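PDB 6T7J: carbon monoxide dehydrogenase, which catalyses the oxidation of carbon monoxide to carbon dioxide when its cluster C holds nickel, the metal absent from this form. Local coordinates for residues 92-97 / 199-204; 273-278 / 308-313; 337-342 / 346-351. All blocks are in the same frame, centred on the assembly; numbering follows the deposited sequence.

Along the chain the three contacts come in series, contact 1 first and contact 3 last. Contact 1 joins helices 81-115 and 193-203 and is set apart: its centre lies about 30 Å from that of contact 2 and about 26 Å from that of contact 3. The other two, with centres about 17 Å apart, belong to the layers around one six-stranded parallel sheet. Contact 2 pairs two helices that follow adjacent strands, while contact 3 packs strand 336-339 against helix 347-352. They meet where Leu273 CD2 lies 4.1 Å from Ile338 CG2. Contacts 1 and 3 reach the second subunit; contact 1 lies near the Fe4S4 cluster, contacts 2 and 3 by the broken one.

Contact 1: residues 92-97 / 199-204; sequences MIAAGA and ECMHRT
Met201 turns the same way at each of its three torsions (chi1 -69°, chi2 -42°, chi3 -68°), and this curl brings its sulfur back over Ala94, whereas Cys200 keeps SG beside its own backbone N and presents its CB. The Ala94 methyl is therefore met by two groups: Cys200 CB lies 3.8 Å from Ala94 CB, and Met201 SD stands 4.3 Å from the same carbon. With so small a residue between them the backbones come close, Ala94 CA being 6.2 Å from Cys200 CA. Between 92-97 and 199-204 only apolar groups touch, in a helix-rich part of the chain at the dimer interface, where helix 81-115 packs against helix 193-203. Met201 packs on Met201 of the second subunit, and its side chain is about 12 Å from a bound Fe4S4 cluster. Next to it, His202 bonds through ND1 to Asp102 of the second subunit and meets Tyr341 of that subunit edge-to-face. On the flank facing helix 212-242, Arg203 grips Glu199 side-on, its NE and NH1 converging on OE1, with NH1 2.9 Å from OE1. Glu199 OE2 has a second partner in Arg191. Further along, Cys200 O accepts from both Thr204 N and, at 3.2 Å, Thr204 OG1, and that hydroxyl is also hydrogen-bonded to Arg91 NE on helix 81-115.

Contact 2: residues 273-278 / 308-313; sequences LSTKIA and NEVLMR
Val310 presses one methyl, CG1, against Ser274 and Thr275, and this van der Waals approach of a methyl to a hydroxymethyl group carries most of the contact. Holding CG1 anti to the carbonyl carbon (chi1 -67°), Val310 directs that branch at the neighbouring helix. It reaches Ser274 from the side of the hydroxymethyl group, CG1 lying 3.3 Å from Ser274 OG and 3.7 Å from Ser274 CB. The same methyl stands 4.0 Å from Thr275 N, and Thr275 CG2 is more distant, 4.4 Å from Val310 CG1. The backbones are correspondingly near, with Thr275 CA 6.1 Å from Val310 CA.

Hydrogen bonds do not cross between the segments; each hydroxyl is engaged elsewhere. Ser274 OG is placed between its backbone N and carbonyl carbon (chi1 66°) and pairs with Thr306 OG1, in the first turn of helix 304-314, one residue beyond the cluster ligand-pocket residue Cys305. Thr275 OG1 bonds to Pro271 O, a turn back in its own helix.

Ionic interactions lie to the flank. Within helix 304-314, Arg313 NH1 forms a salt bridge with Glu309 OE1 at 2.9 Å; Arg313 also pairs with Asp239, and Glu309 OE2 with Ser521.

Helices 271-281 and 304-314 follow adjacent parallel strands, 261-268 and 297-303, and pack side by side on the sheet. Both start near residues of the broken-cluster pocket: His269 precedes the first, and Cys304 and Cys305 open the second. The hydroxyls of Ser274 and Thr275 each keep a hydrogen-bonding partner elsewhere while the hydrocarbon methyl lies against the pair.

Contact 3: residues 337-342 / 346-351; sequences IIVDYQ and PAIVDV
Ile337 and Ile348 oppose each other with their CA atoms 9.2 Å apart, a separation at which strand 336-339 and helix 347-352 touch through side chains and share no hydrogen bond. Ile348 supplies the helix side of the contact. Its CG1 lies between the backbone N and the carbonyl carbon (chi1 75°), and the extended second torsion (chi2 168°) carries CD1 out toward the sheet. There the methyl end meets two residues of one strand face: Val339 CG1 is 4.2 Å from Ile348 CD1, and Ile337 CD1 is 4.4 Å from it. Ile337 extends toward the helix, with CG1 anti to its backbone N (chi1 177°), so this second meeting is methyl to methyl at the ends of two chains. Two ordinary van der Waals contacts account for the small 88 Å² buried. Ile348 also packs on Gln325 and Ile329 of helix 325-330, which extends the apolar layer over the sheet.

Beyond Val339 the strand gives way to a polar loop. Asp340 accepts from the backbone N of His269 through OD1 and of Asn270 through OD2, tying this loop to the one that follows strand 261-268. Gln342 OE1 bonds to Lys559 NZ; His269 and Lys559 both line the pocket of the broken cluster. On the helix, Asp350 forms a salt bridge with Lys74 of the second subunit.

Strand 336-339, helix 347-352 and strand 358-361 make a beta-alpha-beta unit in a parallel sheet ordered 3-2-1-4-5-6. Strands 1 and 4 of that Rossmann-like order are 261-268 and 336-339, and the loops leaving them mark its topological switch point, the usual place for a binding site in such folds.

Contact 1: residues 92-97 / 199-204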
# COMPACT_ATOMS: atom_id res chain seq x y z
N MET A 92 -6.31 4.76 -1.05
CA MET A 92 -7.09 4.41 -2.24
C MET A 92 -6.28 4.63 -3.51
O MET A 92 -6.25 3.78 -4.41
CB MET A 92 -8.39 5.23 -2.28
CG MET A 92 -9.34 4.95 -1.13
SD MET A 92 -10.95 5.72 -1.38
CE MET A 92 -11.87 4.35 -2.09
N ILE A 93 -5.62 5.79 -3.60
CA ILE A 93 -4.77 6.08 -4.76
C ILE A 93 -3.66 5.04 -4.88
O ILE A 93 -3.34 4.57 -5.98
CB ILE A 93 -4.20 7.51 -4.68
CG1 ILE A 93 -5.32 8.54 -4.80
CG2 ILE A 93 -3.14 7.72 -5.76
CD1 ILE A 93 -4.85 9.96 -4.55
N ALA A 94 -3.04 4.69 -3.75
CA ALA A 94 -1.98 3.69 -3.75
C ALA A 94 -2.47 2.36 -4.30
O ALA A 94 -1.80 1.74 -5.12
CB ALA A 94 -1.43 3.51 -2.33
N ALA A 95 -3.66 1.92 -3.87
CA ALA A 95 -4.17 0.63 -4.32
C ALA A 95 -4.51 0.64 -5.81
O ALA A 95 -4.23 -0.33 -6.52
CB ALA A 95 -5.38 0.22 -3.49
N GLY A 96 -5.10 1.73 -6.30
CA GLY A 96 -5.40 1.81 -7.72
C GLY A 96 -4.14 1.83 -8.58
O GLY A 96 -4.04 1.10 -9.58
N ALA A 97 -3.18 2.67 -8.20
CA ALA A 97 -1.90 2.70 -8.90
C ALA A 97 -1.23 1.34 -8.86
O ALA A 97 -0.62 0.91 -9.85
CB ALA A 97 -0.99 3.77 -8.29
N GLU A 199 5.70 4.58 -0.78
CA GLU A 199 5.79 5.82 -0.02
C GLU A 199 4.41 6.28 0.45
O GLU A 199 4.30 6.87 1.52
CB GLU A 199 6.46 6.92 -0.83
CG GLU A 199 6.44 8.28 -0.12
CD GLU A 199 7.43 9.28 -0.70
OE1 GLU A 199 7.32 10.48 -0.36
OE2 GLU A 199 8.31 8.87 -1.48
N CYS A 200 3.36 6.03 -0.33
CA CYS A 200 2.03 6.32 0.19
C CYS A 200 1.73 5.43 1.40
O CYS A 200 1.25 5.91 2.43
CB CYS A 200 0.95 6.15 -0.88
SG CYS A 200 1.00 7.28 -2.29
N MET A 201 2.04 4.13 1.28
CA MET A 201 1.81 3.24 2.42
C MET A 201 2.62 3.66 3.64
O MET A 201 2.21 3.41 4.78
CB MET A 201 2.12 1.80 2.04
CG MET A 201 1.13 1.20 1.04
SD MET A 201 -0.58 1.66 1.41
CE MET A 201 -0.85 0.75 2.93
N HIS A 202 3.78 4.30 3.43
CA HIS A 202 4.58 4.79 4.55
C HIS A 202 4.02 6.09 5.13
O HIS A 202 3.98 6.25 6.35
CB HIS A 202 6.04 4.98 4.11
CG HIS A 202 6.92 5.61 5.15
ND1 HIS A 202 7.97 6.43 4.83
CD2 HIS A 202 6.90 5.53 6.50
CE1 HIS A 202 8.57 6.84 5.94
NE2 HIS A 202 7.93 6.30 6.97
N ARG A 203 3.59 7.02 4.27
CA ARG A 203 3.11 8.31 4.73
C ARG A 203 1.86 8.17 5.59
O ARG A 203 1.70 8.88 6.59
CB ARG A 203 2.84 9.23 3.54
CG ARG A 203 4.07 9.87 2.93
CD ARG A 203 3.68 10.81 1.79
NE ARG A 203 4.86 11.39 1.14
CZ ARG A 203 5.31 12.61 1.37
NH1 ARG A 203 6.39 13.05 0.73
NH2 ARG A 203 4.69 13.40 2.23
N THR A 204 0.96 7.27 5.20
CA THR A 204 -0.27 7.04 5.94
C THR A 204 -0.07 6.22 7.20
O THR A 204 -0.99 6.14 8.02
CB THR A 204 -1.29 6.34 5.04
OG1 THR A 204 -0.79 5.04 4.67
CG2 THR A 204 -1.54 7.16 3.78

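Contact 2: residues 273-278 / 308-313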
# COMPACT_ATOMS: atom_id res chain seq x y z
N LEU A 273 -4.06 -13.30 -21.32
CA LEU A 273 -4.88 -14.50 -21.20
C LEU A 273 -6.06 -14.49 -22.16
O LEU A 273 -6.33 -15.49 -22.83
CB LEU A 273 -5.37 -14.64 -19.76
CG LEU A 273 -6.55 -15.58 -19.52
CD1 LEU A 273 -6.08 -17.03 -19.53
CD2 LEU A 273 -7.25 -15.25 -18.21
N SER A 274 -6.77 -13.36 -22.25
CA SER A 274 -8.03 -13.33 -22.97
C SER A 274 -7.83 -13.42 -24.48
O SER A 274 -8.65 -14.05 -25.17
CB SER A 274 -8.81 -12.06 -22.61
OG SER A 274 -8.14 -10.90 -23.07
N THR A 275 -6.77 -12.81 -25.01
CA THR A 275 -6.52 -12.94 -26.44
C THR A 275 -6.27 -14.40 -26.82
O THR A 275 -6.82 -14.90 -27.81
CB THR A 275 -5.33 -12.07 -26.86
OG1 THR A 275 -4.18 -12.42 -26.08
CG2 THR A 275 -5.65 -10.60 -26.67
N LYS A 276 -5.46 -15.10 -26.03
CA LYS A 276 -5.21 -16.52 -26.28
C LYS A 276 -6.49 -17.33 -26.16
O LYS A 276 -6.76 -18.20 -27.00
CB LYS A 276 -4.14 -17.04 -25.32
CG LYS A 276 -2.73 -16.63 -25.69
CD LYS A 276 -2.42 -16.97 -27.14
CE LYS A 276 -0.95 -16.78 -27.44
NZ LYS A 276 -0.62 -17.11 -28.86
N ILE A 277 -7.28 -17.08 -25.12
CA ILE A 277 -8.52 -17.83 -24.92
C ILE A 277 -9.45 -17.63 -26.12
O ILE A 277 -10.01 -18.59 -26.66
CB ILE A 277 -9.21 -17.42 -23.61
CG1 ILE A 277 -8.36 -17.84 -22.40
CG2 ILE A 277 -10.59 -18.04 -23.52
CD1 ILE A 277 -8.21 -19.33 -22.25
N ALA A 278 -9.62 -16.38 -26.55
CA ALA A 278 -10.53 -16.08 -27.65
C ALA A 278 -10.05 -16.72 -28.95
O ALA A 278 -10.83 -17.35 -29.68
CB ALA A 278 -10.69 -14.57 -27.82
N ASN A 308 -13.16 -5.56 -23.00
CA ASN A 308 -12.91 -4.39 -23.85
C ASN A 308 -11.65 -4.58 -24.69
O ASN A 308 -11.61 -4.16 -25.85
CB ASN A 308 -12.79 -3.13 -22.99
CG ASN A 308 -14.13 -2.52 -22.67
OD1 ASN A 308 -15.03 -2.46 -23.52
ND2 ASN A 308 -14.29 -2.05 -21.44
N GLU A 309 -10.62 -5.22 -24.13
CA GLU A 309 -9.41 -5.48 -24.89
C GLU A 309 -9.70 -6.37 -26.09
O GLU A 309 -9.34 -6.05 -27.23
CB GLU A 309 -8.34 -6.12 -24.00
CG GLU A 309 -8.01 -5.35 -22.73
CD GLU A 309 -6.96 -4.28 -22.94
OE1 GLU A 309 -6.60 -4.02 -24.11
OE2 GLU A 309 -6.50 -3.69 -21.94
N VAL A 310 -10.36 -7.51 -25.84
CA VAL A 310 -10.65 -8.42 -26.95
C VAL A 310 -11.66 -7.80 -27.92
O VAL A 310 -11.66 -8.11 -29.11
CB VAL A 310 -11.12 -9.79 -26.44
CG1 VAL A 310 -9.98 -10.50 -25.73
CG2 VAL A 310 -12.32 -9.66 -25.52
N LEU A 311 -12.51 -6.89 -27.43
CA LEU A 311 -13.45 -6.21 -28.32
C LEU A 311 -12.72 -5.24 -29.24
O LEU A 311 -12.98 -5.21 -30.45
CB LEU A 311 -14.50 -5.47 -27.48
CG LEU A 311 -15.36 -4.42 -28.19
CD1 LEU A 311 -16.46 -5.10 -28.98
CD2 LEU A 311 -15.94 -3.44 -27.19
N MET A 312 -11.81 -4.44 -28.68
CA MET A 312 -11.09 -3.46 -29.47
C MET A 312 -10.16 -4.12 -30.48
O MET A 312 -9.96 -3.58 -31.57
CB MET A 312 -10.29 -2.52 -28.56
CG MET A 312 -11.12 -1.72 -27.58
SD MET A 312 -11.57 -0.09 -28.19
CE MET A 312 -9.96 0.66 -28.39
N ARG A 313 -9.58 -5.27 -30.14
CA ARG A 313 -8.60 -5.86 -31.04
C ARG A 313 -9.18 -6.91 -31.99
O ARG A 313 -8.79 -6.94 -33.16
CB ARG A 313 -7.45 -6.48 -30.24
CG ARG A 313 -6.21 -5.60 -30.19
CD ARG A 313 -5.56 -5.67 -28.82
NE ARG A 313 -5.04 -4.38 -28.40
CZ ARG A 313 -4.71 -4.08 -27.15
NH1 ARG A 313 -4.84 -4.99 -26.20
NH2 ARG A 313 -4.25 -2.87 -26.86

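Contact 3: residues 337-342 / 346-351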
# COMPACT_ATOMS: atom_id res chain seq x y z
N ILE A 337 -16.63 -19.10 -16.93
CA ILE A 337 -16.14 -17.73 -16.88
C ILE A 337 -14.69 -17.78 -16.43
O ILE A 337 -14.37 -18.34 -15.37
CB ILE A 337 -16.99 -16.84 -15.95
CG1 ILE A 337 -16.39 -15.43 -15.87
CG2 ILE A 337 -17.15 -17.46 -14.57
CD1 ILE A 337 -17.40 -14.37 -15.47
N ILE A 338 -13.81 -17.22 -17.26
CA ILE A 338 -12.36 -17.28 -17.07
C ILE A 338 -11.90 -15.92 -16.59
O ILE A 338 -12.04 -14.92 -17.31
CB ILE A 338 -11.64 -17.67 -18.37
CG1 ILE A 338 -12.44 -18.73 -19.14
CG2 ILE A 338 -10.22 -18.14 -18.08
CD1 ILE A 338 -12.67 -20.00 -18.36
N VAL A 339 -11.33 -15.87 -15.38
CA VAL A 339 -10.96 -14.61 -14.76
C VAL A 339 -9.48 -14.61 -14.44
O VAL A 339 -8.86 -15.66 -14.22
CB VAL A 339 -11.80 -14.34 -13.49
CG1 VAL A 339 -13.28 -14.34 -13.83
CG2 VAL A 339 -11.50 -15.38 -12.42
N ASP A 340 -8.89 -13.41 -14.43
CA ASP A 340 -7.51 -13.24 -13.97
C ASP A 340 -7.49 -12.45 -12.67
O ASP A 340 -7.34 -13.03 -11.59
CB ASP A 340 -6.64 -12.58 -15.04
CG ASP A 340 -7.32 -11.41 -15.73
OD1 ASP A 340 -8.26 -10.83 -15.15
OD2 ASP A 340 -6.90 -11.06 -16.86
N TYR A 341 -7.65 -11.12 -12.73
CA TYR A 341 -7.72 -10.33 -11.51
C TYR A 341 -8.46 -9.02 -11.77
O TYR A 341 -8.76 -8.67 -12.92
CB TYR A 341 -6.32 -10.06 -10.93
CG TYR A 341 -5.26 -9.61 -11.91
CD1 TYR A 341 -5.47 -8.54 -12.77
CD2 TYR A 341 -4.02 -10.23 -11.94
CE1 TYR A 341 -4.49 -8.12 -13.65
CE2 TYR A 341 -3.03 -9.82 -12.82
CZ TYR A 341 -3.27 -8.77 -13.67
OH TYR A 341 -2.28 -8.36 -14.54
N GLN A 342 -8.75 -8.32 -10.67
CA GLN A 342 -9.36 -6.99 -10.64
C GLN A 342 -10.85 -7.01 -10.99
O GLN A 342 -11.24 -7.41 -12.09
CB GLN A 342 -8.61 -6.03 -11.56
CG GLN A 342 -7.23 -5.66 -11.05
CD GLN A 342 -6.43 -4.85 -12.05
OE1 GLN A 342 -6.99 -4.10 -12.84
NE2 GLN A 342 -5.11 -5.01 -12.02
N PRO A 346 -16.06 -11.95 -5.81
CA PRO A 346 -16.04 -13.31 -5.25
C PRO A 346 -17.40 -13.98 -5.32
O PRO A 346 -17.48 -15.20 -5.49
CB PRO A 346 -15.58 -13.09 -3.80
CG PRO A 346 -14.84 -11.78 -3.83
CD PRO A 346 -15.53 -10.94 -4.87
N ALA A 347 -18.48 -13.19 -5.22
CA ALA A 347 -19.83 -13.73 -5.25
C ALA A 347 -20.11 -14.53 -6.52
O ALA A 347 -20.98 -15.41 -6.51
CB ALA A 347 -20.85 -12.60 -5.12
N ILE A 348 -19.40 -14.25 -7.62
CA ILE A 348 -19.64 -14.99 -8.85
C ILE A 348 -19.41 -16.48 -8.66
O ILE A 348 -19.96 -17.29 -9.41
CB ILE A 348 -18.79 -14.46 -10.03
CG1 ILE A 348 -17.33 -14.91 -9.89
CG2 ILE A 348 -18.92 -12.95 -10.16
CD1 ILE A 348 -16.51 -14.68 -11.14
N VAL A 349 -18.61 -16.87 -7.66
CA VAL A 349 -18.50 -18.30 -7.35
C VAL A 349 -19.81 -18.80 -6.75
O VAL A 349 -20.39 -19.78 -7.24
CB VAL A 349 -17.30 -18.55 -6.42
CG1 VAL A 349 -17.41 -19.93 -5.78
CG2 VAL A 349 -16.01 -18.43 -7.19
N ASP A 350 -20.30 -18.12 -5.71
CA ASP A 350 -21.58 -18.48 -5.10
C ASP A 350 -22.65 -18.67 -6.15
O ASP A 350 -23.26 -19.74 -6.26
CB ASP A 350 -22.00 -17.40 -4.11
CG ASP A 350 -21.29 -17.52 -2.81
OD1 ASP A 350 -21.23 -18.61 -2.21
OD2 ASP A 350 -20.75 -16.51 -2.39
N VAL A 351 -22.89 -17.63 -6.96
CA VAL A 351 -23.89 -17.70 -8.02
C VAL A 351 -23.63 -18.90 -8.92
O VAL A 351 -24.54 -19.68 -9.22
CB VAL A 351 -23.91 -16.38 -8.82
CG1 VAL A 351 -24.91 -16.45 -9.96
CG2 VAL A 351 -24.22 -15.21 -7.90